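Protein adenylyltransferase MntA (Shewanella oneidensis MR-1, PDB 6M6U) neutralises its cognate toxin HepT as the antitoxin of a type VII toxin-antitoxin system, using ATP and magnesium to attach three successive AMP units to a toxin tyrosine. Local coordinates at residues E[40-45]-E[68-73]; E[22-27]-E[98-103]. The protein carries 2 engineered substitutions. One frame throughout, in Å; residues are numbered along the deposited sequence.

Contact 1 (E[40-45]-E[68-73]); sequences IEIAVL and SDVDLV. Engineered in segment 40-45: Glu41 (natural residue Asp).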
ATOM      1  N   ILE E  40       3.210   5.711 -17.190  1.00 43.40           N
ATOM      2  CA  ILE E  40       3.739   5.660 -18.545  1.00 37.37           C
ATOM      3  C   ILE E  40       4.701   4.481 -18.600  1.00 43.28           C
ATOM      4  O   ILE E  40       5.629   4.387 -17.789  1.00 45.13           O
ATOM      5  CB  ILE E  40       4.432   6.979 -18.916  1.00 39.95           C
ATOM      6  CG1 ILE E  40       3.461   8.150 -18.725  1.00 38.19           C
ATOM      7  CG2 ILE E  40       4.946   6.935 -20.346  1.00 39.61           C
ATOM      8  CD1 ILE E  40       4.124   9.496 -18.705  1.00 40.14           C
ATOM      9  N   GLU E  41       4.454   3.555 -19.523  1.00 40.28           N
ATOM     10  CA  GLU E  41       5.223   2.323 -19.631  1.00 40.84           C
ATOM     11  C   GLU E  41       6.145   2.422 -20.836  1.00 41.23           C
ATOM     12  O   GLU E  41       5.682   2.564 -21.975  1.00 36.85           O
ATOM     13  CB  GLU E  41       4.297   1.110 -19.732  1.00 44.69           C
ATOM     14  CG  GLU E  41       3.583   0.789 -18.422  1.00 47.65           C
ATOM     15  CD  GLU E  41       2.429  -0.183 -18.584  1.00 62.34           C
ATOM     16  OE1 GLU E  41       2.671  -1.405 -18.690  1.00 70.48           O
ATOM     17  OE2 GLU E  41       1.269   0.280 -18.604  1.00 70.70           O
ATOM     18  N   ILE E  42       7.449   2.359 -20.581  1.00 41.62           N
ATOM     19  CA  ILE E  42       8.470   2.527 -21.604  1.00 38.61           C
ATOM     20  C   ILE E  42       9.412   1.333 -21.557  1.00 38.29           C
ATOM     21  O   ILE E  42       9.824   0.894 -20.476  1.00 39.83           O
ATOM     22  CB  ILE E  42       9.249   3.845 -21.408  1.00 41.35           C
ATOM     23  CG1 ILE E  42       8.285   5.029 -21.392  1.00 35.26           C
ATOM     24  CG2 ILE E  42      10.307   4.020 -22.502  1.00 44.75           C
ATOM     25  CD1 ILE E  42       8.861   6.264 -20.740  1.00 36.36           C
ATOM     26  N   ALA E  43       9.751   0.808 -22.728  1.00 32.49           N
ATOM     27  CA  ALA E  43      10.673  -0.306 -22.857  1.00 36.05           C
ATOM     28  C   ALA E  43      11.866   0.129 -23.695  1.00 38.46           C
ATOM     29  O   ALA E  43      11.714   0.863 -24.677  1.00 43.51           O
ATOM     30  CB  ALA E  43       9.997  -1.520 -23.498  1.00 33.60           C
ATOM     31  N   VAL E  44      13.050  -0.324 -23.304  1.00 36.31           N
ATOM     32  CA  VAL E  44      14.278   0.015 -24.006  1.00 38.50           C
ATOM     33  C   VAL E  44      15.086  -1.254 -24.217  1.00 43.32           C
ATOM     34  O   VAL E  44      15.038  -2.194 -23.417  1.00 44.89           O
ATOM     35  CB  VAL E  44      15.119   1.069 -23.250  1.00 33.50           C
ATOM     36  CG1 VAL E  44      14.444   2.428 -23.313  1.00 32.05           C
ATOM     37  CG2 VAL E  44      15.325   0.645 -21.804  1.00 31.73           C
ATOM     38  N   LEU E  45      15.817  -1.280 -25.323  1.00 47.35           N
ATOM     39  CA  LEU E  45      16.842  -2.278 -25.566  1.00 44.45           C
ATOM     40  C   LEU E  45      18.150  -1.540 -25.775  1.00 45.31           C
ATOM     41  O   LEU E  45      18.230  -0.638 -26.616  1.00 47.95           O
ATOM     42  CB  LEU E  45      16.514  -3.149 -26.783  1.00 45.34           C
ATOM     43  CG  LEU E  45      17.474  -4.316 -27.049  1.00 43.55           C
ATOM     44  CD1 LEU E  45      17.386  -5.357 -25.938  1.00 40.38           C
ATOM     45  CD2 LEU E  45      17.196  -4.951 -28.401  1.00 36.95           C
ATOM     46  N   SER E  68       4.540  12.386 -14.153  1.00 43.45           N
ATOM     47  CA  SER E  68       3.675  11.214 -14.148  1.00 45.12           C
ATOM     48  C   SER E  68       4.507  10.000 -13.770  1.00 45.71           C
ATOM     49  O   SER E  68       5.723   9.981 -13.963  1.00 47.90           O
ATOM     50  CB  SER E  68       3.008  11.007 -15.512  1.00 53.20           C
ATOM     51  OG  SER E  68       2.283   9.791 -15.550  1.00 64.05           O
ATOM     52  N   ASP E  69       3.841   8.983 -13.230  1.00 42.66           N
ATOM     53  CA  ASP E  69       4.541   7.753 -12.891  1.00 42.21           C
ATOM     54  C   ASP E  69       5.044   7.067 -14.156  1.00 41.10           C
ATOM     55  O   ASP E  69       4.334   6.966 -15.159  1.00 43.47           O
ATOM     56  CB  ASP E  69       3.634   6.813 -12.099  1.00 44.49           C
ATOM     57  CG  ASP E  69       3.395   7.292 -10.676  1.00 51.56           C
ATOM     58  OD1 ASP E  69       4.207   8.103 -10.175  1.00 54.08           O
ATOM     59  OD2 ASP E  69       2.399   6.856 -10.058  1.00 51.07           O
ATOM     60  N   VAL E  70       6.287   6.612 -14.111  1.00 34.51           N
ATOM     61  CA  VAL E  70       6.927   5.974 -15.248  1.00 37.61           C
ATOM     62  C   VAL E  70       7.396   4.593 -14.820  1.00 38.22           C
ATOM     63  O   VAL E  70       7.906   4.417 -13.706  1.00 38.65           O
ATOM     64  CB  VAL E  70       8.099   6.820 -15.786  1.00 35.20           C
ATOM     65  CG1 VAL E  70       8.971   5.997 -16.740  1.00 33.66           C
ATOM     66  CG2 VAL E  70       7.563   8.064 -16.482  1.00 33.04           C
ATOM     67  N   ASP E  71       7.182   3.610 -15.684  1.00 35.68           N
ATOM     68  CA  ASP E  71       7.760   2.284 -15.516  1.00 38.44           C
ATOM     69  C   ASP E  71       8.692   2.036 -16.691  1.00 39.66           C
ATOM     70  O   ASP E  71       8.256   2.059 -17.848  1.00 39.35           O
ATOM     71  CB  ASP E  71       6.680   1.205 -15.439  1.00 43.55           C
ATOM     72  CG  ASP E  71       7.251  -0.164 -15.117  1.00 53.26           C
ATOM     73  OD1 ASP E  71       6.684  -1.172 -15.588  1.00 58.68           O
ATOM     74  OD2 ASP E  71       8.268  -0.234 -14.393  1.00 57.26           O
ATOM     75  N   LEU E  72       9.971   1.824 -16.396  1.00 41.99           N
ATOM     76  CA  LEU E  72      11.000   1.666 -17.415  1.00 35.07           C
ATOM     77  C   LEU E  72      11.422   0.205 -17.445  1.00 39.14           C
ATOM     78  O   LEU E  72      11.926  -0.323 -16.445  1.00 35.83           O
ATOM     79  CB  LEU E  72      12.195   2.581 -17.148  1.00 29.23           C
ATOM     80  CG  LEU E  72      13.358   2.445 -18.133  1.00 33.56           C
ATOM     81  CD1 LEU E  72      12.915   2.729 -19.572  1.00 26.74           C
ATOM     82  CD2 LEU E  72      14.489   3.377 -17.718  1.00 35.50           C
ATOM     83  N   VAL E  73      11.202  -0.443 -18.583  1.00 33.34           N
ATOM     84  CA  VAL E  73      11.413  -1.874 -18.737  1.00 38.66           C
ATOM     85  C   VAL E  73      12.660  -2.079 -19.584  1.00 36.54           C
ATOM     86  O   VAL E  73      12.758  -1.552 -20.698  1.00 39.11           O
ATOM     87  CB  VAL E  73      10.188  -2.554 -19.370  1.00 44.42           C
ATOM     88  CG1 VAL E  73      10.564  -3.910 -19.939  1.00 49.94           C
ATOM     89  CG2 VAL E  73       9.068  -2.699 -18.343  1.00 41.78           C
TER

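Contact 2 (E[22-27]-E[98-103]); sequences LIYLFG and QDDELF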
ATOM      1  N   LEU E  22      16.679   0.590 -28.948  1.00 42.57           N
ATOM      2  CA  LEU E  22      15.249   0.635 -29.211  1.00 43.04           C
ATOM      3  C   LEU E  22      14.544   1.323 -28.055  1.00 44.01           C
ATOM      4  O   LEU E  22      14.857   1.062 -26.892  1.00 45.25           O
ATOM      5  CB  LEU E  22      14.672  -0.779 -29.410  1.00 38.90           C
ATOM      6  CG  LEU E  22      15.128  -1.564 -30.647  1.00 37.54           C
ATOM      7  CD1 LEU E  22      14.829  -3.048 -30.496  1.00 43.24           C
ATOM      8  CD2 LEU E  22      14.494  -1.024 -31.926  1.00 32.03           C
ATOM      9  N   ILE E  23      13.602   2.210 -28.379  1.00 49.17           N
ATOM     10  CA  ILE E  23      12.682   2.796 -27.406  1.00 43.47           C
ATOM     11  C   ILE E  23      11.263   2.473 -27.847  1.00 37.14           C
ATOM     12  O   ILE E  23      10.897   2.729 -29.002  1.00 36.42           O
ATOM     13  CB  ILE E  23      12.858   4.322 -27.276  1.00 45.06           C
ATOM     14  CG1 ILE E  23      14.263   4.684 -26.797  1.00 42.48           C
ATOM     15  CG2 ILE E  23      11.821   4.893 -26.324  1.00 42.40           C
ATOM     16  CD1 ILE E  23      14.475   6.173 -26.647  1.00 33.77           C
ATOM     17  N   TYR E  24      10.468   1.919 -26.936  1.00 33.31           N
ATOM     18  CA  TYR E  24       9.053   1.670 -27.175  1.00 36.50           C
ATOM     19  C   TYR E  24       8.225   2.315 -26.085  1.00 38.47           C
ATOM     20  O   TYR E  24       8.566   2.238 -24.899  1.00 39.25           O
ATOM     21  CB  TYR E  24       8.696   0.180 -27.196  1.00 39.29           C
ATOM     22  CG  TYR E  24       9.327  -0.605 -28.307  1.00 46.40           C
ATOM     23  CD1 TYR E  24       8.807  -0.568 -29.591  1.00 45.89           C
ATOM     24  CD2 TYR E  24      10.434  -1.399 -28.065  1.00 47.60           C
ATOM     25  CE1 TYR E  24       9.385  -1.293 -30.607  1.00 48.13           C
ATOM     26  CE2 TYR E  24      11.015  -2.124 -29.069  1.00 51.65           C
ATOM     27  CZ  TYR E  24      10.491  -2.067 -30.339  1.00 51.89           C
ATOM     28  OH  TYR E  24      11.080  -2.798 -31.342  1.00 59.58           O
ATOM     29  N   LEU E  25       7.131   2.936 -26.500  1.00 36.19           N
ATOM     30  CA  LEU E  25       6.030   3.245 -25.609  1.00 43.26           C
ATOM     31  C   LEU E  25       5.028   2.104 -25.732  1.00 44.43           C
ATOM     32  O   LEU E  25       4.714   1.674 -26.846  1.00 45.85           O
ATOM     33  CB  LEU E  25       5.398   4.583 -25.995  1.00 42.94           C
ATOM     34  CG  LEU E  25       4.378   5.243 -25.076  1.00 48.20           C
ATOM     35  CD1 LEU E  25       5.037   5.735 -23.785  1.00 48.29           C
ATOM     36  CD2 LEU E  25       3.705   6.386 -25.822  1.00 49.01           C
ATOM     37  N   PHE E  26       4.567   1.577 -24.600  1.00 40.61           N
ATOM     38  CA  PHE E  26       3.590   0.496 -24.639  1.00 39.03           C
ATOM     39  C   PHE E  26       2.570   0.720 -23.529  1.00 45.92           C
ATOM     40  O   PHE E  26       2.576   1.746 -22.843  1.00 53.60           O
ATOM     41  CB  PHE E  26       4.272  -0.882 -24.560  1.00 40.37           C
ATOM     42  CG  PHE E  26       4.883  -1.208 -23.215  1.00 37.49           C
ATOM     43  CD1 PHE E  26       4.267  -2.117 -22.364  1.00 35.11           C
ATOM     44  CD2 PHE E  26       6.089  -0.639 -22.819  1.00 32.99           C
ATOM     45  CE1 PHE E  26       4.823  -2.435 -21.129  1.00 38.55           C
ATOM     46  CE2 PHE E  26       6.654  -0.949 -21.585  1.00 35.41           C
ATOM     47  CZ  PHE E  26       6.017  -1.852 -20.738  1.00 38.36           C
ATOM     48  N   GLY E  27       1.666  -0.241 -23.374  1.00 47.63           N
ATOM     49  CA  GLY E  27       0.656  -0.105 -22.354  1.00 44.84           C
ATOM     50  C   GLY E  27      -0.385   0.940 -22.711  1.00 49.66           C
ATOM     51  O   GLY E  27      -0.675   1.215 -23.880  1.00 49.66           O
ATOM     52  N   GLN E  98      15.557  -2.215 -38.580  1.00 51.38           N
ATOM     53  CA  GLN E  98      16.105  -3.568 -38.571  1.00 56.54           C
ATOM     54  C   GLN E  98      16.262  -4.097 -37.148  1.00 59.64           C
ATOM     55  O   GLN E  98      15.997  -5.277 -36.891  1.00 61.93           O
ATOM     56  CB  GLN E  98      17.438  -3.610 -39.317  1.00 62.05           C
ATOM     57  CG  GLN E  98      17.807  -4.999 -39.832  1.00 77.17           C
ATOM     58  CD  GLN E  98      16.879  -5.485 -40.945  1.00 85.96           C
ATOM     59  OE1 GLN E  98      16.190  -6.502 -40.798  1.00 87.93           O
ATOM     60  NE2 GLN E  98      16.872  -4.758 -42.068  1.00 86.89           N
ATOM     61  N   ASP E  99      16.692  -3.245 -36.209  1.00 53.39           N
ATOM     62  CA  ASP E  99      16.755  -3.683 -34.819  1.00 51.13           C
ATOM     63  C   ASP E  99      15.367  -3.992 -34.274  1.00 40.06           C
ATOM     64  O   ASP E  99      15.208  -4.907 -33.462  1.00 41.42           O
ATOM     65  CB  ASP E  99      17.448  -2.632 -33.951  1.00 52.76           C
ATOM     66  CG  ASP E  99      18.960  -2.661 -34.095  1.00 59.73           C
ATOM     67  OD1 ASP E  99      19.485  -3.626 -34.685  1.00 68.98           O
ATOM     68  OD2 ASP E  99      19.630  -1.730 -33.598  1.00 57.66           O
ATOM     69  N   ASP E 100      14.351  -3.253 -34.717  1.00 41.57           N
ATOM     70  CA  ASP E 100      12.990  -3.550 -34.286  1.00 47.37           C
ATOM     71  C   ASP E 100      12.538  -4.908 -34.801  1.00 42.61           C
ATOM     72  O   ASP E 100      11.840  -5.649 -34.099  1.00 43.19           O
ATOM     73  CB  ASP E 100      12.036  -2.449 -34.756  1.00 44.63           C
ATOM     74  CG  ASP E 100      10.584  -2.900 -34.768  1.00 49.76           C
ATOM     75  OD1 ASP E 100       9.938  -2.888 -33.701  1.00 47.44           O
ATOM     76  OD2 ASP E 100      10.084  -3.269 -35.855  1.00 59.05           O
ATOM     77  N   GLU E 101      12.931  -5.257 -36.023  1.00 44.82           N
ATOM     78  CA  GLU E 101      12.482  -6.512 -36.614  1.00 46.77           C
ATOM     79  C   GLU E 101      13.249  -7.703 -36.053  1.00 47.14           C
ATOM     80  O   GLU E 101      12.660  -8.769 -35.832  1.00 48.11           O
ATOM     81  CB  GLU E 101      12.599  -6.431 -38.135  1.00 48.86           C
ATOM     82  CG  GLU E 101      11.676  -5.364 -38.721  1.00 55.35           C
ATOM     83  CD  GLU E 101      11.967  -5.035 -40.176  1.00 68.96           C
ATOM     84  OE1 GLU E 101      11.132  -4.345 -40.798  1.00 74.15           O
ATOM     85  OE2 GLU E 101      13.021  -5.461 -40.698  1.00 73.09           O
ATOM     86  N   LEU E 102      14.555  -7.541 -35.809  1.00 45.21           N
ATOM     87  CA  LEU E 102      15.314  -8.579 -35.116  1.00 47.46           C
ATOM     88  C   LEU E 102      14.668  -8.915 -33.781  1.00 47.07           C
ATOM     89  O   LEU E 102      14.411 -10.085 -33.474  1.00 44.33           O
ATOM     90  CB  LEU E 102      16.761  -8.131 -34.900  1.00 46.51           C
ATOM     91  CG  LEU E 102      17.647  -7.932 -36.131  1.00 49.29           C
ATOM     92  CD1 LEU E 102      18.972  -7.293 -35.730  1.00 56.88           C
ATOM     93  CD2 LEU E 102      17.886  -9.245 -36.838  1.00 39.86           C
ATOM     94  N   PHE E 103      14.378  -7.883 -32.981  1.00 46.88           N
ATOM     95  CA  PHE E 103      13.781  -8.094 -31.667  1.00 48.25           C
ATOM     96  C   PHE E 103      12.408  -8.746 -31.776  1.00 51.18           C
ATOM     97  O   PHE E 103      12.090  -9.672 -31.017  1.00 57.03           O
ATOM     98  CB  PHE E 103      13.691  -6.759 -30.929  1.00 47.75           C
ATOM     99  CG  PHE E 103      12.902  -6.820 -29.660  1.00 47.45           C
ATOM    100  CD1 PHE E 103      13.371  -7.541 -28.574  1.00 44.84           C
ATOM    101  CD2 PHE E 103      11.695  -6.147 -29.548  1.00 49.12           C
ATOM    102  CE1 PHE E 103      12.654  -7.595 -27.399  1.00 46.44           C
ATOM    103  CE2 PHE E 103      10.968  -6.193 -28.367  1.00 52.51           C
ATOM    104  CZ  PHE E 103      11.448  -6.918 -27.293  1.00 51.09           C
TER

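Contact 1 (E[40-45]-E[68-73])
Residues 40-45 and 70-73 run side by side as parallel strands whose axes diverge by 21°, pairing Ile40 with Val70, Glu41 with Asp71, Ile42 with Leu72 and Ala43 with Val73. Five backbone hydrogen bonds join the two segments, the first from Ile40 N to Asp69 O, just ahead of strand 70-73, then Asp71 N to Ile40 O, Ile42 N to Asp71 O, Val73 N to Ile42 O and Val44 N to Val73 O. Ile40 O also receives a CA-H...O contact from Val70 CA, 3.3 Å away. The face bearing Ile40, Ile42, Val70 and Leu72 is apolar. Ile40 CD1 lies 3.7 Å from Ser68 OG, while Ile42 CD1 meets Val70 CG1 at 4.0 Å. Leu72 CG stands anti to the backbone N (chi1 178°), and Leu72 CD1 beyond it lies 4.1 Å from Ile42 CG2 and 3.9 Å from Val44 CG2; the Leu72 and Val44 side chains cross at about a right angle. The two strands belong to a beta-alpha-beta unit whose connecting helix 52-66 covers this face, Leu62 packing on Ile42 and Leu58 on Leu72, with Ile9 and Leu13 of helix 6-16 adding to the cover over Ile42. On the other face stand Glu41, Ala43, Asp71 and Val73. Glu41 is an engineered replacement for aspartate, the last acidic residue of the GSX(10)DXD signature of this nucleotidyltransferase fold, and both its position and Asp71 are magnesium-binding sites. Glu41 CG comes 4.3 Å from Asp71 CB, but Glu41 OE1 and Asp71 OD1 remain 5.1 Å apart. At the start of the second segment, the Asp69 carboxylate is directed to the toxin rather than to strand 40-45, forming a salt bridge with Arg70 of a HepT chain.

Contact 2 (E[22-27]-E[98-103])
Leu22 and Tyr24, on the same face of strand 22-26, reach across to helix 98-103, whose axis passes 9.6 Å from that of the strand at an angle of 71°. With the backbones this far apart, side chains bridge the gap. Leu22 has the most surface buried, and its two methyl groups meet different parts of the helix: CD1 lies 3.5 Å from Asp99 O and also touches Phe103 CB, one turn further on, while CD2 sits against the backbone of Asp100, 3.6 Å from its N. The CB of Asp99 closes over CD2 from the preceding position. Tyr24 makes the polar link. Its OH donates a hydrogen bond to Asp100 OD1, 2.6 Å away, and this oxygen lies at the edge of the phenol ring, in its plane. The hydroxyl approaches OD1 on the anti side, 15° out of the carboxylate plane. Asp100 CG is anti to the backbone N (chi1 160°), which sets it 3.5 Å from Tyr24 OH, with OD1 meeting the hydroxyl. The same OD1 forms a salt bridge with Arg59 of a HepT toxin chain, so one buried oxygen serves both the sheet-to-helix link and the toxin interface; the arginine would be expected to stabilise the negative charge. Phe103 slides past Tyr24 in the opposite direction, its CD2 4.1 Å from Tyr24 CE2. Helix 97-125, important for toxin binding, thus rests by its N-terminal part on the central sheet, where Gln92 of neighbouring strand 91-94 touches Leu22, Tyr24 and Asp100, and helix 80-89 packs alongside through Val86 on Tyr24 and Val87 on Phe103.

Overall arrangement
Contact 1 and contact 2 have centres 13 Å apart and meet in the sheet, where strand 20-26 lies antiparallel to strand 40-46. Probable hydrogen bonds join them, Tyr24 N to Ala43 O at 2.8 Å and Leu45 N to Leu22 O at 3.0 Å, and Phe26 CE2 packs 3.5 Å from Ile42 N. Contact 1 holds two of the magnesium-binding positions, engineered Glu41 and Asp71, with the third, engineered Glu39, about 4 Å from Asp71 between side chains. Contact 2 stands back from this site: the side chain of Tyr24 is about 9 Å from that of Glu41 and about 12 Å from that of Asp71. The same sheet therefore carries the metal-binding acids and seats the toxin-contacting helix.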